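Local atomic coordinates of serine acetyltransferase (Entamoeba histolytica, PDB entry 3P1B), a protein that probably transfers an acetyl group to the hydroxyl of L-serine, a step in cysteine biosynthesis, as a trimeric enzyme of the hexapeptide-repeat family. Residues R138-L143 with R153-S158; Y7-Q12 with E95-I100. One frame throughout, in Å; residues are numbered along the deposited sequence.

Contact 1: R138-L143 with R153-S158; sequences RIAHVL and REMMES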
ATOM      1  N   ARG A 138     -10.292 -15.515  -5.111  1.00 19.20           N
ATOM      2  CA  ARG A 138     -11.049 -16.722  -5.403  1.00 20.15           C
ATOM      3  C   ARG A 138     -11.386 -16.816  -6.905  1.00 20.83           C
ATOM      4  O   ARG A 138     -11.302 -17.955  -7.474  1.00 21.85           O
ATOM      5  CB  ARG A 138     -12.235 -16.861  -4.423  1.00 19.93           C
ATOM      6  CG  ARG A 138     -11.795 -17.025  -3.014  1.00 18.02           C
ATOM      7  CD  ARG A 138     -12.909 -17.710  -2.195  1.00 20.26           C
ATOM      8  NE  ARG A 138     -12.526 -17.743  -0.812  1.00 15.81           N
ATOM      9  CZ  ARG A 138     -11.689 -18.615  -0.302  1.00 19.62           C
ATOM     10  NH1 ARG A 138     -11.102 -19.553  -1.071  1.00 21.51           N
ATOM     11  NH2 ARG A 138     -11.440 -18.524   0.991  1.00 13.50           N
ATOM     12  N   ILE A 139     -11.659 -15.673  -7.552  1.00 20.29           N
ATOM     13  CA  ILE A 139     -11.839 -15.571  -9.013  1.00 20.05           C
ATOM     14  C   ILE A 139     -10.509 -15.794  -9.800  1.00 21.34           C
ATOM     15  O   ILE A 139     -10.444 -16.675 -10.650  1.00 21.26           O
ATOM     16  CB  ILE A 139     -12.663 -14.309  -9.433  1.00 20.43           C
ATOM     17  CG1 ILE A 139     -14.103 -14.434  -8.907  1.00 23.25           C
ATOM     18  CG2 ILE A 139     -12.574 -13.996 -10.939  1.00 18.52           C
ATOM     19  CD1 ILE A 139     -14.762 -15.707  -9.376  1.00 28.60           C
ATOM     20  N   ALA A 140      -9.459 -15.031  -9.486  1.00 19.64           N
ATOM     21  CA  ALA A 140      -8.128 -15.235 -10.074  1.00 19.31           C
ATOM     22  C   ALA A 140      -7.595 -16.699  -9.958  1.00 19.15           C
ATOM     23  O   ALA A 140      -7.015 -17.214 -10.902  1.00 19.02           O
ATOM     24  CB  ALA A 140      -7.137 -14.192  -9.522  1.00 17.90           C
ATOM     25  N   HIS A 141      -7.827 -17.358  -8.816  1.00 18.01           N
ATOM     26  CA  HIS A 141      -7.512 -18.759  -8.680  1.00 18.56           C
ATOM     27  C   HIS A 141      -8.173 -19.699  -9.736  1.00 19.57           C
ATOM     28  O   HIS A 141      -7.509 -20.595 -10.252  1.00 21.31           O
ATOM     29  CB  HIS A 141      -7.692 -19.222  -7.243  1.00 19.97           C
ATOM     30  CG  HIS A 141      -7.206 -20.601  -7.024  1.00 12.26           C
ATOM     31  ND1 HIS A 141      -5.865 -20.918  -6.919  1.00 22.29           N
ATOM     32  CD2 HIS A 141      -7.893 -21.764  -6.922  1.00 19.53           C
ATOM     33  CE1 HIS A 141      -5.752 -22.220  -6.711  1.00 19.20           C
ATOM     34  NE2 HIS A 141      -6.970 -22.745  -6.660  1.00 22.84           N
ATOM     35  N   VAL A 142      -9.440 -19.475 -10.088  1.00 19.49           N
ATOM     36  CA  VAL A 142     -10.119 -20.313 -11.096  1.00 21.51           C
ATOM     37  C   VAL A 142      -9.323 -20.144 -12.401  1.00 21.82           C
ATOM     38  O   VAL A 142      -9.036 -21.114 -13.117  1.00 22.38           O
ATOM     39  CB  VAL A 142     -11.631 -19.841 -11.253  1.00 20.83           C
ATOM     40  CG1 VAL A 142     -12.431 -20.546 -12.418  1.00 18.12           C
ATOM     41  CG2 VAL A 142     -12.359 -20.140  -9.947  1.00 20.72           C
ATOM     42  N   LEU A 143      -8.970 -18.893 -12.710  1.00 21.48           N
ATOM     43  CA  LEU A 143      -8.170 -18.586 -13.899  1.00 21.61           C
ATOM     44  C   LEU A 143      -6.805 -19.306 -13.845  1.00 21.37           C
ATOM     45  O   LEU A 143      -6.413 -19.932 -14.818  1.00 22.79           O
ATOM     46  CB  LEU A 143      -8.007 -17.070 -14.087  1.00 20.66           C
ATOM     47  CG  LEU A 143      -9.017 -16.217 -14.824  1.00 23.74           C
ATOM     48  CD1 LEU A 143      -8.323 -14.863 -14.833  1.00 29.03           C
ATOM     49  CD2 LEU A 143      -9.277 -16.676 -16.258  1.00 25.18           C
ATOM     50  N   ARG A 153      -2.331 -13.039 -12.697  1.00 20.05           N
ATOM     51  CA  ARG A 153      -1.337 -12.331 -11.875  1.00 18.46           C
ATOM     52  C   ARG A 153      -1.620 -10.816 -11.865  1.00 18.91           C
ATOM     53  O   ARG A 153      -1.425 -10.192 -10.839  1.00 14.19           O
ATOM     54  CB  ARG A 153       0.058 -12.596 -12.389  1.00 20.24           C
ATOM     55  CG  ARG A 153       1.108 -11.892 -11.567  1.00 22.06           C
ATOM     56  CD  ARG A 153       1.377 -12.623 -10.205  1.00 27.58           C
ATOM     57  NE  ARG A 153       2.235 -11.764  -9.383  1.00 32.08           N
ATOM     58  CZ  ARG A 153       3.556 -11.882  -9.378  1.00 30.85           C
ATOM     59  NH1 ARG A 153       4.107 -12.834 -10.131  1.00 22.83           N
ATOM     60  NH2 ARG A 153       4.310 -11.072  -8.642  1.00 31.42           N
ATOM     61  N   GLU A 154      -2.139 -10.257 -12.966  1.00 17.98           N
ATOM     62  CA  GLU A 154      -2.375  -8.813 -13.105  1.00 21.92           C
ATOM     63  C   GLU A 154      -3.582  -8.362 -12.266  1.00 22.39           C
ATOM     64  O   GLU A 154      -3.529  -7.295 -11.622  1.00 21.13           O
ATOM     65  CB  GLU A 154      -2.623  -8.401 -14.575  1.00 22.78           C
ATOM     66  CG  GLU A 154      -2.987  -6.914 -14.868  1.00 29.66           C
ATOM     67  CD  GLU A 154      -3.040  -6.602 -16.379  1.00 32.88           C
ATOM     68  OE1 GLU A 154      -4.104  -6.744 -17.014  1.00 40.02           O
ATOM     69  OE2 GLU A 154      -2.029  -6.197 -16.956  1.00 36.80           O
ATOM     70  N   MET A 155      -4.634  -9.197 -12.247  1.00 20.08           N
ATOM     71  CA  MET A 155      -5.707  -9.034 -11.218  1.00 22.50           C
ATOM     72  C   MET A 155      -5.226  -8.857  -9.783  1.00 20.94           C
ATOM     73  O   MET A 155      -5.666  -7.913  -9.110  1.00 22.38           O
ATOM     74  CB  MET A 155      -6.707 -10.218 -11.212  1.00 20.27           C
ATOM     75  CG  MET A 155      -7.336 -10.483 -12.539  1.00 23.82           C
ATOM     76  SD  MET A 155      -8.737 -11.670 -12.493  1.00 28.85           S
ATOM     77  CE  MET A 155      -9.379 -11.223 -10.950  1.00 12.72           C
ATOM     78  N   MET A 156      -4.385  -9.767  -9.302  1.00 19.97           N
ATOM     79  CA  MET A 156      -3.887  -9.787  -7.956  1.00 20.90           C
ATOM     80  C   MET A 156      -2.912  -8.607  -7.743  1.00 20.60           C
ATOM     81  O   MET A 156      -2.745  -8.138  -6.631  1.00 20.43           O
ATOM     82  CB  MET A 156      -3.239 -11.137  -7.643  1.00 19.03           C
ATOM     83  CG  MET A 156      -4.281 -12.312  -7.770  1.00 18.66           C
ATOM     84  SD  MET A 156      -5.840 -11.949  -6.948  1.00 20.17           S
ATOM     85  CE  MET A 156      -5.136 -11.879  -5.305  1.00 15.91           C
ATOM     86  N   GLU A 157      -2.271  -8.161  -8.822  1.00 20.12           N
ATOM     87  CA  GLU A 157      -1.492  -6.927  -8.740  1.00 20.78           C
ATOM     88  C   GLU A 157      -2.395  -5.671  -8.513  1.00 20.53           C
ATOM     89  O   GLU A 157      -1.973  -4.674  -7.896  1.00 22.30           O
ATOM     90  CB  GLU A 157      -0.483  -6.793  -9.903  1.00 20.84           C
ATOM     91  CG  GLU A 157       0.687  -7.750  -9.840  1.00 21.70           C
ATOM     92  CD  GLU A 157       1.483  -7.701  -8.534  1.00 26.24           C
ATOM     93  OE1 GLU A 157       1.462  -6.666  -7.832  1.00 22.07           O
ATOM     94  OE2 GLU A 157       2.146  -8.707  -8.215  1.00 26.31           O
ATOM     95  N   SER A 158      -3.636  -5.705  -8.979  1.00 22.44           N
ATOM     96  CA  SER A 158      -4.622  -4.700  -8.575  1.00 21.93           C
ATOM     97  C   SER A 158      -4.873  -4.809  -7.048  1.00 22.30           C
ATOM     98  O   SER A 158      -4.745  -3.814  -6.319  1.00 22.56           O
ATOM     99  CB  SER A 158      -5.877  -4.791  -9.411  1.00 23.16           C
ATOM    100  OG  SER A 158      -5.675  -4.210 -10.679  1.00 25.86           O
TER
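Met155 and Met156 reach Ala140 through the same first torsion and different later ones. In each, CG stands opposite the carbonyl carbon and beside the backbone N (chi1 -55° and -61°). Met155 then runs out straight and bends at chi3, which turns its CE back to the Ala140 methyl; Met156 folds sooner, at chi2 and again at chi3, and offers the flank of its thioether. Ala140 CB therefore lies 4.0 Å from Met155 CE and 3.7 Å from Met156 SD, with Met156 CG also close to it. From the same Met155 chain, SD lies 4.0 Å from CD1 of Leu143, whose side chain crosses it at roughly a right angle, while CE also grazes Ile139 CG2 at 4.2 Å. The backbones are nearest at Ala140 and Met155, whose CA atoms are 6.8 Å apart; the small residue faces the long one, in two antiparallel helical segments whose directions differ by 165° and whose axes come within 9.5 Å. Helices 129-145 and 151-163 thus form a helical hairpin, and the second leads directly into the strands of the left-handed parallel beta-helix. Away from helix 129-145 the helix meets the second subunit: Arg153 grips Glu157 side-on, NE and NH2 both on OE2, while Glu154 makes a salt bridge to Arg126 of that subunit. With no hydrogen bond between the two segments, cohesion across them rests on methyls and thioethers, an apolar chemistry that implies fit by shape, with flexible methionine chains moulded around one alanine.

Contact 2: Y7-Q12 with E95-I100; sequences YSIAHQ and EKLPSI. With SO4 (sulfate ion), chain C.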
ATOM      1  N   TYR A   7     -26.960 -15.801 -18.064  1.00 29.30           N
ATOM      2  CA  TYR A   7     -28.301 -15.639 -17.500  1.00 30.64           C
ATOM      3  C   TYR A   7     -28.516 -16.644 -16.363  1.00 28.63           C
ATOM      4  O   TYR A   7     -28.928 -16.258 -15.267  1.00 29.27           O
ATOM      5  CB  TYR A   7     -29.395 -15.812 -18.572  1.00 31.35           C
ATOM      6  CG  TYR A   7     -29.746 -14.654 -19.522  1.00 38.73           C
ATOM      7  CD1 TYR A   7     -29.668 -13.308 -19.117  1.00 44.25           C
ATOM      8  CD2 TYR A   7     -30.264 -14.929 -20.814  1.00 41.08           C
ATOM      9  CE1 TYR A   7     -30.036 -12.255 -20.003  1.00 46.39           C
ATOM     10  CE2 TYR A   7     -30.636 -13.891 -21.705  1.00 45.36           C
ATOM     11  CZ  TYR A   7     -30.519 -12.555 -21.292  1.00 47.11           C
ATOM     12  OH  TYR A   7     -30.893 -11.517 -22.154  1.00 48.55           O
ATOM     13  N   SER A   8     -28.178 -17.921 -16.574  1.00 27.30           N
ATOM     14  CA  SER A   8     -28.406 -18.979 -15.558  1.00 26.47           C
ATOM     15  C   SER A   8     -27.595 -18.860 -14.261  1.00 26.80           C
ATOM     16  O   SER A   8     -28.057 -19.201 -13.169  1.00 27.53           O
ATOM     17  CB  SER A   8     -28.116 -20.355 -16.156  1.00 25.51           C
ATOM     18  OG  SER A   8     -26.713 -20.620 -16.186  1.00 24.51           O
ATOM     19  N   ILE A   9     -26.353 -18.437 -14.412  1.00 25.71           N
ATOM     20  CA  ILE A   9     -25.483 -18.234 -13.297  1.00 23.07           C
ATOM     21  C   ILE A   9     -25.965 -16.938 -12.546  1.00 23.24           C
ATOM     22  O   ILE A   9     -26.014 -16.939 -11.346  1.00 22.89           O
ATOM     23  CB  ILE A   9     -23.981 -18.186 -13.721  1.00 22.50           C
ATOM     24  CG1 ILE A   9     -23.436 -19.609 -14.068  1.00 19.64           C
ATOM     25  CG2 ILE A   9     -23.213 -17.494 -12.633  1.00 19.84           C
ATOM     26  CD1 ILE A   9     -23.359 -20.663 -12.904  1.00 22.86           C
ATOM     27  N   ALA A  10     -26.352 -15.882 -13.255  1.00 23.84           N
ATOM     28  CA  ALA A  10     -26.894 -14.699 -12.586  1.00 24.47           C
ATOM     29  C   ALA A  10     -28.172 -15.049 -11.815  1.00 25.21           C
ATOM     30  O   ALA A  10     -28.392 -14.618 -10.660  1.00 25.68           O
ATOM     31  CB  ALA A  10     -27.166 -13.616 -13.590  1.00 23.06           C
ATOM     32  N   HIS A  11     -29.024 -15.843 -12.461  1.00 25.47           N
ATOM     33  CA  HIS A  11     -30.211 -16.317 -11.802  1.00 25.51           C
ATOM     34  C   HIS A  11     -29.898 -17.102 -10.538  1.00 25.86           C
ATOM     35  O   HIS A  11     -30.568 -16.896  -9.525  1.00 25.99           O
ATOM     36  CB  HIS A  11     -31.113 -17.096 -12.769  1.00 25.89           C
ATOM     37  CG  HIS A  11     -32.195 -17.850 -12.072  1.00 27.55           C
ATOM     38  ND1 HIS A  11     -33.377 -17.260 -11.681  1.00 26.81           N
ATOM     39  CD2 HIS A  11     -32.249 -19.136 -11.648  1.00 26.19           C
ATOM     40  CE1 HIS A  11     -34.134 -18.164 -11.083  1.00 29.19           C
ATOM     41  NE2 HIS A  11     -33.469 -19.307 -11.036  1.00 30.47           N
ATOM     42  N   GLN A  12     -28.887 -17.975 -10.565  1.00 25.90           N
ATOM     43  CA  GLN A  12     -28.537 -18.742  -9.372  1.00 24.92           C
ATOM     44  C   GLN A  12     -28.041 -17.784  -8.270  1.00 25.20           C
ATOM     45  O   GLN A  12     -28.341 -17.967  -7.065  1.00 24.66           O
ATOM     46  CB  GLN A  12     -27.430 -19.801  -9.614  1.00 25.77           C
ATOM     47  CG  GLN A  12     -27.282 -20.763  -8.405  1.00 28.37           C
ATOM     48  CD  GLN A  12     -26.413 -21.999  -8.673  1.00 33.53           C
ATOM     49  OE1 GLN A  12     -26.034 -22.247  -9.814  1.00 39.99           O
ATOM     50  NE2 GLN A  12     -26.068 -22.768  -7.601  1.00 33.36           N
ATOM     51  N   GLU A  95     -19.038 -21.137 -14.066  1.00 26.21           N
ATOM     52  CA  GLU A  95     -19.304 -22.402 -13.327  1.00 26.89           C
ATOM     53  C   GLU A  95     -18.988 -22.375 -11.833  1.00 25.86           C
ATOM     54  O   GLU A  95     -19.682 -23.025 -11.044  1.00 27.11           O
ATOM     55  CB  GLU A  95     -18.495 -23.577 -13.925  1.00 27.57           C
ATOM     56  CG  GLU A  95     -18.776 -24.957 -13.320  1.00 31.63           C
ATOM     57  CD  GLU A  95     -17.689 -26.014 -13.642  1.00 38.12           C
ATOM     58  OE1 GLU A  95     -16.784 -25.767 -14.492  1.00 40.16           O
ATOM     59  OE2 GLU A  95     -17.705 -27.102 -13.007  1.00 39.89           O
ATOM     60  N   LYS A  96     -17.898 -21.712 -11.454  1.00 24.39           N
ATOM     61  CA  LYS A  96     -17.496 -21.697 -10.074  1.00 21.59           C
ATOM     62  C   LYS A  96     -18.111 -20.574  -9.212  1.00 20.08           C
ATOM     63  O   LYS A  96     -17.888 -20.522  -8.017  1.00 17.36           O
ATOM     64  CB  LYS A  96     -15.945 -21.694  -9.960  1.00 22.09           C
ATOM     65  CG  LYS A  96     -15.298 -23.069 -10.200  1.00 26.00           C
ATOM     66  CD  LYS A  96     -15.622 -24.034  -9.040  1.00 31.75           C
ATOM     67  CE  LYS A  96     -14.939 -25.392  -9.196  1.00 36.06           C
ATOM     68  NZ  LYS A  96     -15.589 -26.080 -10.360  1.00 36.47           N
ATOM     69  N   LEU A  97     -18.827 -19.630  -9.783  1.00 19.38           N
ATOM     70  CA  LEU A  97     -19.189 -18.477  -8.968  1.00 19.92           C
ATOM     71  C   LEU A  97     -20.132 -18.785  -7.798  1.00 20.38           C
ATOM     72  O   LEU A  97     -20.069 -18.095  -6.815  1.00 20.64           O
ATOM     73  CB  LEU A  97     -19.814 -17.395  -9.839  1.00 19.06           C
ATOM     74  CG  LEU A  97     -18.886 -16.592 -10.809  1.00 18.57           C
ATOM     75  CD1 LEU A  97     -19.758 -15.685 -11.607  1.00 22.29           C
ATOM     76  CD2 LEU A  97     -17.855 -15.763 -10.120  1.00 19.74           C
ATOM     77  N   PRO A  98     -21.133 -19.698  -7.992  1.00 21.21           N
ATOM     78  CA  PRO A  98     -22.040 -19.993  -6.881  1.00 21.32           C
ATOM     79  C   PRO A  98     -21.239 -20.539  -5.698  1.00 20.71           C
ATOM     80  O   PRO A  98     -21.432 -20.131  -4.536  1.00 22.66           O
ATOM     81  CB  PRO A  98     -23.015 -21.032  -7.491  1.00 22.15           C
ATOM     82  CG  PRO A  98     -23.114 -20.625  -8.943  1.00 20.92           C
ATOM     83  CD  PRO A  98     -21.671 -20.145  -9.291  1.00 20.31           C
ATOM     84  N   SER A  99     -20.317 -21.426  -5.996  1.00 19.42           N
ATOM     85  CA  SER A  99     -19.439 -22.098  -4.988  1.00 19.07           C
ATOM     86  C   SER A  99     -18.556 -21.086  -4.162  1.00 19.70           C
ATOM     87  O   SER A  99     -18.321 -21.220  -2.889  1.00 17.32           O
ATOM     88  CB  SER A  99     -18.539 -23.010  -5.805  1.00 21.24           C
ATOM     89  OG  SER A  99     -17.625 -23.699  -4.981  1.00 22.33           O
ATOM     90  N   ILE A 100     -18.014 -20.134  -4.920  1.00 18.34           N
ATOM     91  CA  ILE A 100     -17.153 -19.083  -4.376  1.00 15.94           C
ATOM     92  C   ILE A 100     -18.006 -18.135  -3.537  1.00 15.26           C
ATOM     93  O   ILE A 100     -17.642 -17.672  -2.475  1.00 15.79           O
ATOM     94  CB  ILE A 100     -16.443 -18.282  -5.509  1.00 15.96           C
ATOM     95  CG1 ILE A 100     -15.361 -19.129  -6.213  1.00 17.91           C
ATOM     96  CG2 ILE A 100     -15.790 -17.048  -4.897  1.00 17.84           C
ATOM     97  CD1 ILE A 100     -14.917 -18.472  -7.612  1.00 19.93           C
TER
HETATM   98  S   SO4 C 315     -35.930 -20.832  -8.644  1.00 59.19           S
HETATM   99  O1  SO4 C 315     -35.347 -21.357  -9.884  1.00 56.87           O
HETATM  100  O2  SO4 C 315     -35.100 -21.270  -7.501  1.00 58.24           O
HETATM  101  O3  SO4 C 315     -36.003 -19.364  -8.732  1.00 59.11           O
HETATM  102  O4  SO4 C 315     -37.305 -21.310  -8.487  0.33 58.10           O
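Ile9 is the main apolar projection of segment 7-12 toward segment 95-100, and its two branches have separate tasks. CG1 sits beside the backbone N (chi1 -75°) and carries CD1 forward to the Pro98 ring, 4.0 Å from its CG and similarly close to its CD. The other branch, CG2, meets Leu97 CD1 at 4.0 Å; the isoleucine crosses both neighbours at about a right angle. CD1 also brushes the backbone of Glu95. Next in sequence, Ala10 turns from this interface and packs on Ala63 of helix 59-80, a helix that also receives Ile9 and Leu97 on Leu66. Helices 2-19 and 83-114 run almost parallel here, 8° apart, as members of the N-terminal alpha-helical domain that precedes the left-handed beta-helix of serine acetyltransferases. Helix 83-114 is kinked at this point: Pro98 has no N-H to give, and the N of Ser99 likewise makes no bond to the preceding turn. His11 looks elsewhere. Its NE2 donates in the plane of the ring to O1 of a sulfate ion, probably from the crystallisation liquor, at 3.0 Å, and its ND1 is hydrogen-bonded to Glu59 OE1; with an anion at each nitrogen, a positively charged imidazole would be favoured. Gln12 comes back to the interface with an extended chain, CG opposite its backbone N (chi1 -169°), which sets the face of the amide against the CB-CG edge of the proline ring. OE1 lies 3.5 Å from Pro98 CG, and NE2 lies 3.5 Å from Pro98 CB.

Contacts 1 and 2 follow one another along the chain, the second closing before the first opens, and their centres lie about 18 Å apart. They nevertheless meet through helix 83-114, whose Leu97 and Ile100 pack on helix 129-145. Ile100 CG2 is 3.6 Å from Arg138 CB, and Ile100 CD1 is 3.8 Å from Val142 CG2; Ile139 packs on Leu97 as well. Layers of helix thus run from the N-terminal helix to the hairpin beside the beta-helix. The centre of contact 1 lies about 8 Å from the centre of the chain and the contact borders the second subunit, whereas contact 2, whose centre lies about 17 Å from it, touches no other protein chain and carries the sulfate on its outer flank.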